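Local coordinates for putative curved DNA-binding protein (Chaetomium thermophilum var. thermophilum DSM 1495, PDB 4IPA), which probably acts in ribosome biogenesis as an Arx1 protein with a methionine aminopeptidase-like (M24) fold, and may bind DNA, at residues Thr27-Thr31 / Lys70-Asp74; Tyr96-Asp102 / Gln269-Leu273; Arg149-Leu155 / Phe370-Lys374. All coordinates share one frame; numbering follows the deposited sequence.

Contact 1. Residues Thr27-Thr31 / Lys70-Asp74. With SO4 (sulfate ion), chain F.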
loop_
_atom_site.group_PDB
_atom_site.type_symbol
_atom_site.label_atom_id
_atom_site.label_comp_id
_atom_site.label_asym_id
_atom_site.label_seq_id
_atom_site.Cartn_x
_atom_site.Cartn_y
_atom_site.Cartn_z
ATOM N N THR A 27 -20.038 1.177 -3.345
ATOM C CA THR A 27 -19.997 0.886 -4.779
ATOM C C THR A 27 -18.924 1.689 -5.528
ATOM O O THR A 27 -18.343 1.201 -6.498
ATOM C CB THR A 27 -21.399 1.114 -5.428
ATOM O OG1 THR A 27 -22.348 0.229 -4.815
ATOM C CG2 THR A 27 -21.371 0.849 -6.926
ATOM N N LYS A 28 -18.662 2.910 -5.075
ATOM C CA LYS A 28 -17.614 3.730 -5.673
ATOM C C LYS A 28 -16.229 3.207 -5.299
ATOM O O LYS A 28 -15.349 3.126 -6.148
ATOM C CB LYS A 28 -17.791 5.204 -5.279
ATOM C CG LYS A 28 -18.951 5.886 -6.012
ATOM C CD LYS A 28 -19.349 7.222 -5.391
ATOM C CE LYS A 28 -20.447 7.889 -6.231
ATOM N NZ LYS A 28 -21.064 9.062 -5.545
ATOM N N TYR A 29 -16.042 2.857 -4.026
ATOM C CA TYR A 29 -14.845 2.139 -3.610
ATOM C C TYR A 29 -14.689 0.885 -4.451
ATOM O O TYR A 29 -13.611 0.606 -4.961
ATOM C CB TYR A 29 -14.928 1.750 -2.140
ATOM C CG TYR A 29 -14.469 2.815 -1.183
ATOM C CD1 TYR A 29 -13.142 3.218 -1.154
ATOM C CD2 TYR A 29 -15.347 3.394 -0.288
ATOM C CE1 TYR A 29 -12.719 4.173 -0.279
ATOM C CE2 TYR A 29 -14.926 4.360 0.600
ATOM C CZ TYR A 29 -13.612 4.743 0.591
ATOM O OH TYR A 29 -13.180 5.692 1.464
ATOM N N LYS A 30 -15.773 0.135 -4.615
ATOM C CA LYS A 30 -15.699 -1.115 -5.374
ATOM C C LYS A 30 -15.351 -0.902 -6.851
ATOM O O LYS A 30 -14.628 -1.701 -7.448
ATOM C CB LYS A 30 -16.996 -1.923 -5.253
ATOM C CG LYS A 30 -16.984 -3.221 -6.048
ATOM C CD LYS A 30 -16.188 -4.295 -5.316
ATOM C CE LYS A 30 -15.993 -5.531 -6.173
ATOM N NZ LYS A 30 -14.930 -6.395 -5.607
ATOM N N THR A 31 -15.869 0.165 -7.448
ATOM C CA THR A 31 -15.528 0.462 -8.831
ATOM C C THR A 31 -14.036 0.762 -8.926
ATOM O O THR A 31 -13.359 0.320 -9.849
ATOM C CB THR A 31 -16.284 1.691 -9.361
ATOM O OG1 THR A 31 -17.682 1.544 -9.123
ATOM C CG2 THR A 31 -16.043 1.828 -10.854
ATOM N N LYS A 70 -13.566 4.723 -18.952
ATOM C CA LYS A 70 -14.620 3.776 -19.293
ATOM C C LYS A 70 -15.725 3.675 -18.245
ATOM O O LYS A 70 -16.679 2.926 -18.434
ATOM C CB LYS A 70 -14.026 2.395 -19.573
ATOM C CG LYS A 70 -13.115 2.374 -20.799
ATOM C CD LYS A 70 -12.825 0.960 -21.305
ATOM C CE LYS A 70 -11.953 0.158 -20.351
ATOM N NZ LYS A 70 -11.075 -0.795 -21.106
ATOM N N VAL A 71 -15.617 4.428 -17.155
ATOM C CA VAL A 71 -16.645 4.382 -16.111
ATOM C C VAL A 71 -17.111 5.788 -15.739
ATOM O O VAL A 71 -16.488 6.769 -16.151
ATOM C CB VAL A 71 -16.160 3.638 -14.840
ATOM C CG1 VAL A 71 -15.770 2.218 -15.173
ATOM C CG2 VAL A 71 -14.996 4.382 -14.190
ATOM N N TYR A 72 -18.192 5.877 -14.958
ATOM C CA TYR A 72 -18.776 7.173 -14.566
ATOM C C TYR A 72 -18.549 8.247 -15.614
ATOM O O TYR A 72 -17.938 9.283 -15.330
ATOM C CB TYR A 72 -18.244 7.650 -13.208
ATOM C CG TYR A 72 -18.666 6.753 -12.077
ATOM C CD1 TYR A 72 -18.043 5.535 -11.878
ATOM C CD2 TYR A 72 -19.701 7.112 -11.216
ATOM C CE1 TYR A 72 -18.428 4.691 -10.857
ATOM C CE2 TYR A 72 -20.091 6.271 -10.173
ATOM C CZ TYR A 72 -19.450 5.054 -10.005
ATOM O OH TYR A 72 -19.810 4.183 -8.986
ATOM N N ARG A 73 -19.034 7.981 -16.825
ATOM C CA ARG A 73 -18.893 8.898 -17.947
ATOM C C ARG A 73 -19.992 9.930 -17.846
ATOM O O ARG A 73 -19.756 11.136 -17.965
ATOM C CB ARG A 73 -19.026 8.140 -19.268
ATOM C CG ARG A 73 -17.979 7.057 -19.461
ATOM C CD ARG A 73 -18.162 6.318 -20.777
ATOM N NE ARG A 73 -19.357 5.481 -20.767
ATOM C CZ ARG A 73 -19.373 4.200 -21.117
ATOM N NH1 ARG A 73 -18.254 3.612 -21.517
ATOM N NH2 ARG A 73 -20.510 3.509 -21.068
ATOM N N ASP A 74 -21.203 9.436 -17.621
ATOM C CA ASP A 74 -22.342 10.300 -17.369
ATOM C C ASP A 74 -21.983 11.300 -16.270
ATOM O O ASP A 74 -21.451 10.927 -15.222
ATOM C CB ASP A 74 -23.566 9.472 -16.954
ATOM C CG ASP A 74 -23.996 8.472 -18.025
ATOM O OD1 ASP A 74 -23.114 7.871 -18.688
ATOM O OD2 ASP A 74 -25.223 8.286 -18.199
HETATM S S SO4 F . -20.902 4.194 -17.141
HETATM O O1 SO4 F . -20.443 2.805 -17.222
HETATM O O2 SO4 F . -21.588 4.389 -15.864
HETATM O O3 SO4 F . -19.769 5.107 -17.232
HETATM O O4 SO4 F . -21.812 4.506 -18.243
#

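Contact 2. Residues Tyr96-Asp102 / Gln269-Leu273. With SO4 (sulfate ion), chain E.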
loop_
_atom_site.group_PDB
_atom_site.type_symbol
_atom_site.label_atom_id
_atom_site.label_comp_id
_atom_site.label_asym_id
_atom_site.label_seq_id
_atom_site.Cartn_x
_atom_site.Cartn_y
_atom_site.Cartn_z
ATOM N N TYR A 96 8.397 3.265 -5.970
ATOM C CA TYR A 96 9.328 3.835 -6.930
ATOM C C TYR A 96 8.647 4.218 -8.253
ATOM O O TYR A 96 7.905 3.421 -8.830
ATOM C CB TYR A 96 10.452 2.826 -7.193
ATOM C CG TYR A 96 11.635 3.374 -7.955
ATOM C CD1 TYR A 96 12.296 4.518 -7.521
ATOM C CD2 TYR A 96 12.113 2.731 -9.088
ATOM C CE1 TYR A 96 13.393 5.022 -8.217
ATOM C CE2 TYR A 96 13.198 3.222 -9.784
ATOM C CZ TYR A 96 13.842 4.369 -9.343
ATOM O OH TYR A 96 14.935 4.859 -10.038
ATOM N N THR A 97 8.909 5.432 -8.734
ATOM C CA THR A 97 8.323 5.911 -9.993
ATOM C C THR A 97 9.137 7.087 -10.559
ATOM O O THR A 97 8.743 8.243 -10.444
ATOM C CB THR A 97 6.814 6.280 -9.838
ATOM O OG1 THR A 97 6.362 7.025 -10.978
ATOM C CG2 THR A 97 6.573 7.101 -8.580
ATOM N N PRO A 98 10.280 6.776 -11.195
ATOM C CA PRO A 98 11.313 7.772 -11.510
ATOM C C PRO A 98 11.003 8.682 -12.706
ATOM O O PRO A 98 10.083 8.414 -13.482
ATOM C CB PRO A 98 12.539 6.906 -11.797
ATOM C CG PRO A 98 11.974 5.657 -12.382
ATOM C CD PRO A 98 10.635 5.436 -11.690
ATOM N N LEU A 99 11.774 9.760 -12.843
ATOM C CA LEU A 99 11.642 10.660 -14.002
ATOM C C LEU A 99 12.269 10.076 -15.263
ATOM O O LEU A 99 13.283 9.384 -15.202
ATOM C CB LEU A 99 12.273 12.013 -13.720
ATOM C CG LEU A 99 11.633 12.812 -12.585
ATOM C CD1 LEU A 99 12.238 14.200 -12.506
ATOM C CD2 LEU A 99 10.126 12.892 -12.796
ATOM N N ARG A 100 11.665 10.361 -16.406
ATOM C CA ARG A 100 12.254 9.964 -17.683
ATOM C C ARG A 100 13.559 10.719 -17.963
ATOM O O ARG A 100 14.487 10.156 -18.550
ATOM C CB ARG A 100 11.261 10.140 -18.844
ATOM C CG ARG A 100 11.776 9.569 -20.156
ATOM C CD ARG A 100 10.665 9.297 -21.167
ATOM N NE ARG A 100 9.941 8.056 -20.901
ATOM C CZ ARG A 100 10.448 6.835 -21.058
ATOM N NH1 ARG A 100 11.700 6.674 -21.463
ATOM N NH2 ARG A 100 9.704 5.767 -20.797
ATOM N N SER A 101 13.632 11.974 -17.513
ATOM C CA SER A 101 14.807 12.827 -17.736
ATOM C C SER A 101 15.971 12.569 -16.769
ATOM O O SER A 101 17.051 13.133 -16.932
ATOM C CB SER A 101 14.413 14.306 -17.662
ATOM O OG SER A 101 13.972 14.643 -16.350
ATOM N N ASP A 102 15.740 11.761 -15.740
ATOM C CA ASP A 102 16.848 11.242 -14.931
ATOM C C ASP A 102 17.349 10.003 -15.654
ATOM O O ASP A 102 16.826 8.908 -15.451
ATOM C CB ASP A 102 16.379 10.877 -13.520
ATOM C CG ASP A 102 16.248 12.090 -12.616
ATOM O OD1 ASP A 102 16.781 13.167 -12.962
ATOM O OD2 ASP A 102 15.630 11.963 -11.549
ATOM N N GLN A 269 17.999 8.210 -4.759
ATOM C CA GLN A 269 17.099 8.471 -5.876
ATOM C C GLN A 269 16.227 9.691 -5.595
ATOM O O GLN A 269 15.898 9.992 -4.455
ATOM C CB GLN A 269 16.223 7.256 -6.195
ATOM C CG GLN A 269 17.006 6.065 -6.738
ATOM C CD GLN A 269 17.642 5.237 -5.631
ATOM O OE1 GLN A 269 17.396 5.473 -4.441
ATOM N NE2 GLN A 269 18.465 4.252 -6.019
ATOM N N ARG A 270 15.891 10.407 -6.655
ATOM C CA ARG A 270 15.062 11.586 -6.556
ATOM C C ARG A 270 13.659 11.239 -6.016
ATOM O O ARG A 270 13.024 10.283 -6.468
ATOM C CB ARG A 270 14.976 12.201 -7.944
ATOM C CG ARG A 270 14.024 13.351 -8.109
ATOM C CD ARG A 270 14.112 13.839 -9.551
ATOM N NE ARG A 270 14.547 15.215 -9.527
ATOM C CZ ARG A 270 15.651 15.689 -10.077
ATOM N NH1 ARG A 270 16.471 14.912 -10.775
ATOM N NH2 ARG A 270 15.907 16.976 -9.940
ATOM N N ALA A 271 13.198 12.005 -5.036
ATOM C CA ALA A 271 11.820 11.892 -4.545
ATOM C C ALA A 271 10.849 12.380 -5.620
ATOM O O ALA A 271 10.833 13.583 -5.950
ATOM C CB ALA A 271 11.646 12.715 -3.288
ATOM N N THR A 272 10.044 11.470 -6.171
ATOM C CA THR A 272 9.055 11.864 -7.172
ATOM C C THR A 272 7.632 11.716 -6.674
ATOM O O THR A 272 6.720 12.357 -7.195
ATOM C CB THR A 272 9.222 11.077 -8.484
ATOM O OG1 THR A 272 9.038 9.676 -8.226
ATOM C CG2 THR A 272 10.625 11.333 -9.087
ATOM N N LEU A 273 7.439 10.877 -5.664
ATOM C CA LEU A 273 6.106 10.628 -5.126
ATOM C C LEU A 273 5.692 11.727 -4.147
ATOM O O LEU A 273 6.403 12.008 -3.193
ATOM C CB LEU A 273 6.067 9.261 -4.443
ATOM C CG LEU A 273 4.714 8.781 -3.916
ATOM C CD1 LEU A 273 3.792 8.485 -5.096
ATOM C CD2 LEU A 273 4.900 7.540 -3.059
HETATM S S SO4 E . 18.301 18.880 -10.973
HETATM O O1 SO4 E . 19.061 17.642 -11.141
HETATM O O2 SO4 E . 17.461 18.768 -9.795
HETATM O O3 SO4 E . 19.217 20.007 -10.801
HETATM O O4 SO4 E . 17.477 19.109 -12.153
HETATM O O HOH W 1 10.568 7.478 -7.548
#

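Contact 3. Residues Arg149-Leu155 / Phe370-Lys374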
loop_
_atom_site.group_PDB
_atom_site.type_symbol
_atom_site.label_atom_id
_atom_site.label_comp_id
_atom_site.label_asym_id
_atom_site.label_seq_id
_atom_site.Cartn_x
_atom_site.Cartn_y
_atom_site.Cartn_z
ATOM N N ARG A 149 15.425 -18.411 1.618
ATOM C CA ARG A 149 14.997 -17.379 2.552
ATOM C C ARG A 149 13.983 -16.463 1.871
ATOM O O ARG A 149 13.243 -15.737 2.540
ATOM C CB ARG A 149 16.192 -16.592 3.069
ATOM C CG ARG A 149 17.217 -17.466 3.761
ATOM C CD ARG A 149 16.816 -17.749 5.200
ATOM N NE ARG A 149 16.953 -16.545 6.020
ATOM C CZ ARG A 149 15.964 -16.008 6.719
ATOM N NH1 ARG A 149 14.766 -16.577 6.703
ATOM N NH2 ARG A 149 16.172 -14.915 7.437
ATOM N N GLN A 150 13.934 -16.522 0.540
ATOM C CA GLN A 150 12.952 -15.748 -0.203
ATOM C C GLN A 150 11.542 -16.257 0.073
ATOM O O GLN A 150 10.578 -15.481 0.154
ATOM C CB GLN A 150 13.248 -15.777 -1.699
ATOM C CG GLN A 150 12.230 -15.005 -2.498
ATOM C CD GLN A 150 12.860 -13.953 -3.392
ATOM O OE1 GLN A 150 13.491 -13.001 -2.908
ATOM N NE2 GLN A 150 12.693 -14.118 -4.711
ATOM N N ALA A 151 11.424 -17.570 0.232
ATOM C CA ALA A 151 10.155 -18.160 0.633
ATOM C C ALA A 151 9.774 -17.688 2.042
ATOM O O ALA A 151 8.599 -17.403 2.312
ATOM C CB ALA A 151 10.215 -19.690 0.555
ATOM N N ASP A 152 10.763 -17.584 2.930
ATOM C CA ASP A 152 10.508 -17.115 4.289
ATOM C C ASP A 152 9.996 -15.670 4.312
ATOM O O ASP A 152 9.073 -15.347 5.055
ATOM C CB ASP A 152 11.772 -17.204 5.143
ATOM C CG ASP A 152 12.205 -18.640 5.414
ATOM O OD1 ASP A 152 11.334 -19.540 5.398
ATOM O OD2 ASP A 152 13.418 -18.858 5.648
ATOM N N LEU A 153 10.633 -14.814 3.510
ATOM C CA LEU A 153 10.276 -13.406 3.398
ATOM C C LEU A 153 8.811 -13.238 2.975
ATOM O O LEU A 153 8.060 -12.481 3.587
ATOM C CB LEU A 153 11.190 -12.716 2.381
ATOM C CG LEU A 153 10.841 -11.258 2.059
ATOM C CD1 LEU A 153 10.972 -10.406 3.319
ATOM C CD2 LEU A 153 11.704 -10.676 0.921
ATOM N N PHE A 154 8.418 -13.956 1.927
ATOM C CA PHE A 154 7.052 -13.927 1.441
ATOM C C PHE A 154 6.032 -14.436 2.459
ATOM O O PHE A 154 4.987 -13.822 2.649
ATOM C CB PHE A 154 6.923 -14.747 0.147
ATOM C CG PHE A 154 7.298 -13.982 -1.091
ATOM C CD1 PHE A 154 8.630 -13.777 -1.421
ATOM C CD2 PHE A 154 6.318 -13.471 -1.924
ATOM C CE1 PHE A 154 8.976 -13.086 -2.565
ATOM C CE2 PHE A 154 6.659 -12.765 -3.069
ATOM C CZ PHE A 154 7.991 -12.576 -3.388
ATOM N N LEU A 155 6.317 -15.577 3.078
ATOM C CA LEU A 155 5.388 -16.155 4.047
ATOM C C LEU A 155 5.219 -15.279 5.292
ATOM O O LEU A 155 4.119 -15.185 5.837
ATOM C CB LEU A 155 5.822 -17.561 4.448
ATOM C CG LEU A 155 5.562 -18.594 3.358
ATOM C CD1 LEU A 155 6.236 -19.910 3.710
ATOM C CD2 LEU A 155 4.068 -18.774 3.146
ATOM N N PHE A 370 5.429 -22.102 -2.033
ATOM C CA PHE A 370 6.475 -21.677 -1.099
ATOM C C PHE A 370 7.120 -22.884 -0.415
ATOM O O PHE A 370 6.416 -23.748 0.122
ATOM C CB PHE A 370 5.914 -20.705 -0.046
ATOM C CG PHE A 370 5.369 -19.441 -0.627
ATOM C CD1 PHE A 370 6.221 -18.465 -1.107
ATOM C CD2 PHE A 370 4.004 -19.236 -0.721
ATOM C CE1 PHE A 370 5.722 -17.294 -1.678
ATOM C CE2 PHE A 370 3.496 -18.069 -1.275
ATOM C CZ PHE A 370 4.362 -17.095 -1.762
ATOM N N LYS A 371 8.452 -22.939 -0.441
ATOM C CA LYS A 371 9.190 -24.096 0.066
ATOM C C LYS A 371 10.121 -23.717 1.216
ATOM O O LYS A 371 11.135 -23.028 1.023
ATOM C CB LYS A 371 9.997 -24.746 -1.060
ATOM C CG LYS A 371 9.169 -25.124 -2.296
ATOM C CD LYS A 371 8.282 -26.334 -2.017
ATOM C CE LYS A 371 7.563 -26.837 -3.274
ATOM N NZ LYS A 371 6.494 -25.906 -3.731
ATOM N N THR A 372 9.784 -24.171 2.413
ATOM C CA THR A 372 10.601 -23.866 3.579
ATOM C C THR A 372 10.266 -24.810 4.721
ATOM O O THR A 372 9.183 -25.394 4.747
ATOM C CB THR A 372 10.415 -22.402 4.058
ATOM O OG1 THR A 372 11.166 -22.208 5.254
ATOM C CG2 THR A 372 8.946 -22.106 4.373
ATOM N N ASP A 373 11.192 -24.943 5.665
ATOM C CA ASP A 373 10.945 -25.748 6.852
ATOM C C ASP A 373 10.326 -24.901 7.952
ATOM O O ASP A 373 9.708 -25.429 8.875
ATOM C CB ASP A 373 12.237 -26.413 7.342
ATOM C CG ASP A 373 12.762 -27.445 6.362
ATOM O OD1 ASP A 373 11.928 -28.137 5.724
ATOM O OD2 ASP A 373 14.002 -27.556 6.215
ATOM N N LYS A 374 10.484 -23.587 7.847
ATOM C CA LYS A 374 9.976 -22.697 8.885
ATOM C C LYS A 374 8.449 -22.661 8.949
ATOM O O LYS A 374 7.751 -22.851 7.946
ATOM C CB LYS A 374 10.574 -21.303 8.745
ATOM C CG LYS A 374 12.071 -21.377 8.558
ATOM C CD LYS A 374 12.786 -20.125 8.983
ATOM C CE LYS A 374 14.283 -20.368 8.845
ATOM N NZ LYS A 374 15.091 -19.135 9.029
HETATM O O HOH W 2 14.405 -21.271 4.724
#

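Contact 1. Residues Thr27-Thr31 / Lys70-Asp74
The hydroxyl of Y72 comes up to helix 23-46 between two side chains a turn apart, T31 and K28. Its OH gives a weak hydrogen bond to T31 OG1, 3.4 Å away, and that oxygen sits at the edge of the tyrosine ring, close to its plane. The methyl of the same threonine continues the contact along the ring, with T31 CG2 3.7 Å from Y72 CE1. K28 contributes its aliphatic stem: its CG lies 3.5 Å from Y72 OH, and the lysine crosses the tyrosine at about a right angle. A looser apolar touch, T31 CG2 to V71 CG2 at 4.3 Å, completes this first shell.

One step out, the threonine is fixed by its own helix. With OG1 beside the backbone N (chi1 -52°), the hydroxyl turns back to give a 2.7 Å hydrogen bond from T31 OG1 to T27 O. T31 N reaches this carbonyl oxygen from the opposite face of its plane, so two donors grip T27 O. A valine here would probably leave Y72 OH without its acceptor and T27 O with one donor fewer. On the tyrosine side, a left-handed backbone conformation at Y72 carries the chain onward to R73, whose N binds sulfate O3 at 3.0 Å. The ion is probably from the crystallisation liquor, and the same O3 also lies over one face of the R73 guanidinium.

The lysine's charged end belongs to another partnership, salt bridges from K28 NZ to D24 and D125, while V71 O accepts from K79 NZ. The contact thus ties an early turn of helix 23-46 to the loop between helix 53-69 and strand 79-88, and K28, T31 and Y72 all rest on I124 of strand 115-124.

Contact 2. Residues Tyr96-Asp102 / Gln269-Leu273
T272 and T97 meet in the tight, buried half of this contact, between the loop after strand 79-88 and the one leading into strand 273-276. T272 OG1 donates to T97 O at 2.7 Å, coming from above the carbonyl plane, 55° out of it. The same hydroxyl accepts from a water 2.8 Å from T272 OG1, and that water in turn accepts from T97 N, so both backbone polar atoms of T97 are answered. With OG1 between backbone N and carbonyl carbon (chi1 61°), T272 turns its methyl to L99, CG2 to CG 3.9 Å. At the far end the touch is looser, Q269 CG 4.0 Å from Y96 CE1, and the tyrosine hydroxyl bonds to E105.

Toward solvent the contact becomes ionic. R270 crosses D102 at about a right angle, and one nitrogen serves both carboxylate oxygens: NH1 is 2.8 Å from D102 OD1 in the salt bridge and gives a nearly straight bond (168°) to the syn lone pair of D102 OD2. L99 CD1 packs against the arginine stem, 3.5 Å from R270 CD. A sulfate, probably from the crystallisation liquor, lies beyond NH2, at a distance too short to trust.

E105 brings a second carboxylate close to D102 and also accepts from R270 N. The arginine's charge probably eases the crowding of these two acids, while neutral hydrogen bonds hold the buried end.

Contact 3. Residues Arg149-Leu155 / Phe370-Lys374
D152 on helix 148-167 takes the hydroxyl of T372, which belongs to an ST turn: T372 OG1 gives a 2.7 Å hydrogen bond to D152 OD1, on its syn lone pair, and accepts from K374 N. With OG1 anti to the backbone N (chi1 176°), the threonine can serve the helix and close its own turn with one atom. R149, D152 and K374 then form a salt-bridge network beside it.

K374, extended beyond CG, passes across D152 at about a right angle. Its CB lies 3.9 Å from D152 OD1 and its CG 3.7 Å from that same D152 OD1; farther out, CD passes to the other oxygen, 3.6 Å from D152 OD2, and CE keeps a similar distance from it. At the tip, NZ makes a long salt bridge of 3.8 Å to D152 OD2 and sits over one face of the R149 guanidinium; its stronger partner is D208. R149 NH1 grips D152 OD2 from the anti side at 2.9 Å, so a shared carboxylate probably offsets the closeness of the two positive groups. R149 is also held by the carbonyls of Y207 and D208.

Beside this network, on the same face of the helix, the contact is apolar. F370 slides alongside L155 and brings its ring against F154, the two ring planes inclined at 33° and F370 CE1 only 3.4 Å from F154 CB. A151 sets its methyl against the backbone of K371. Where the oily and polar halves join, L155 and T372 meet methyl to methyl, tip to tip, with L155 CD1 3.6 Å from T372 CG2.

The three contacts lie apart in one M24-type chain, with nearest atoms about 18 Å (contacts 1 and 2), 22 Å (1 and 3) and 16 Å (2 and 3) from each other; contacts 1 and 3 are on opposite sides of the chain's centre. Contact 1 is local, closing over 38 intervening residues, and is complete before contact 2 opens. Its loop leads into strand 79-88, and the first segment of contact 2 follows that strand. Contacts 2 and 3 interleave along the sequence, spanning 166 and 214 residues, so together they bind the first half of the chain to late loops, 269-273 and 370-374.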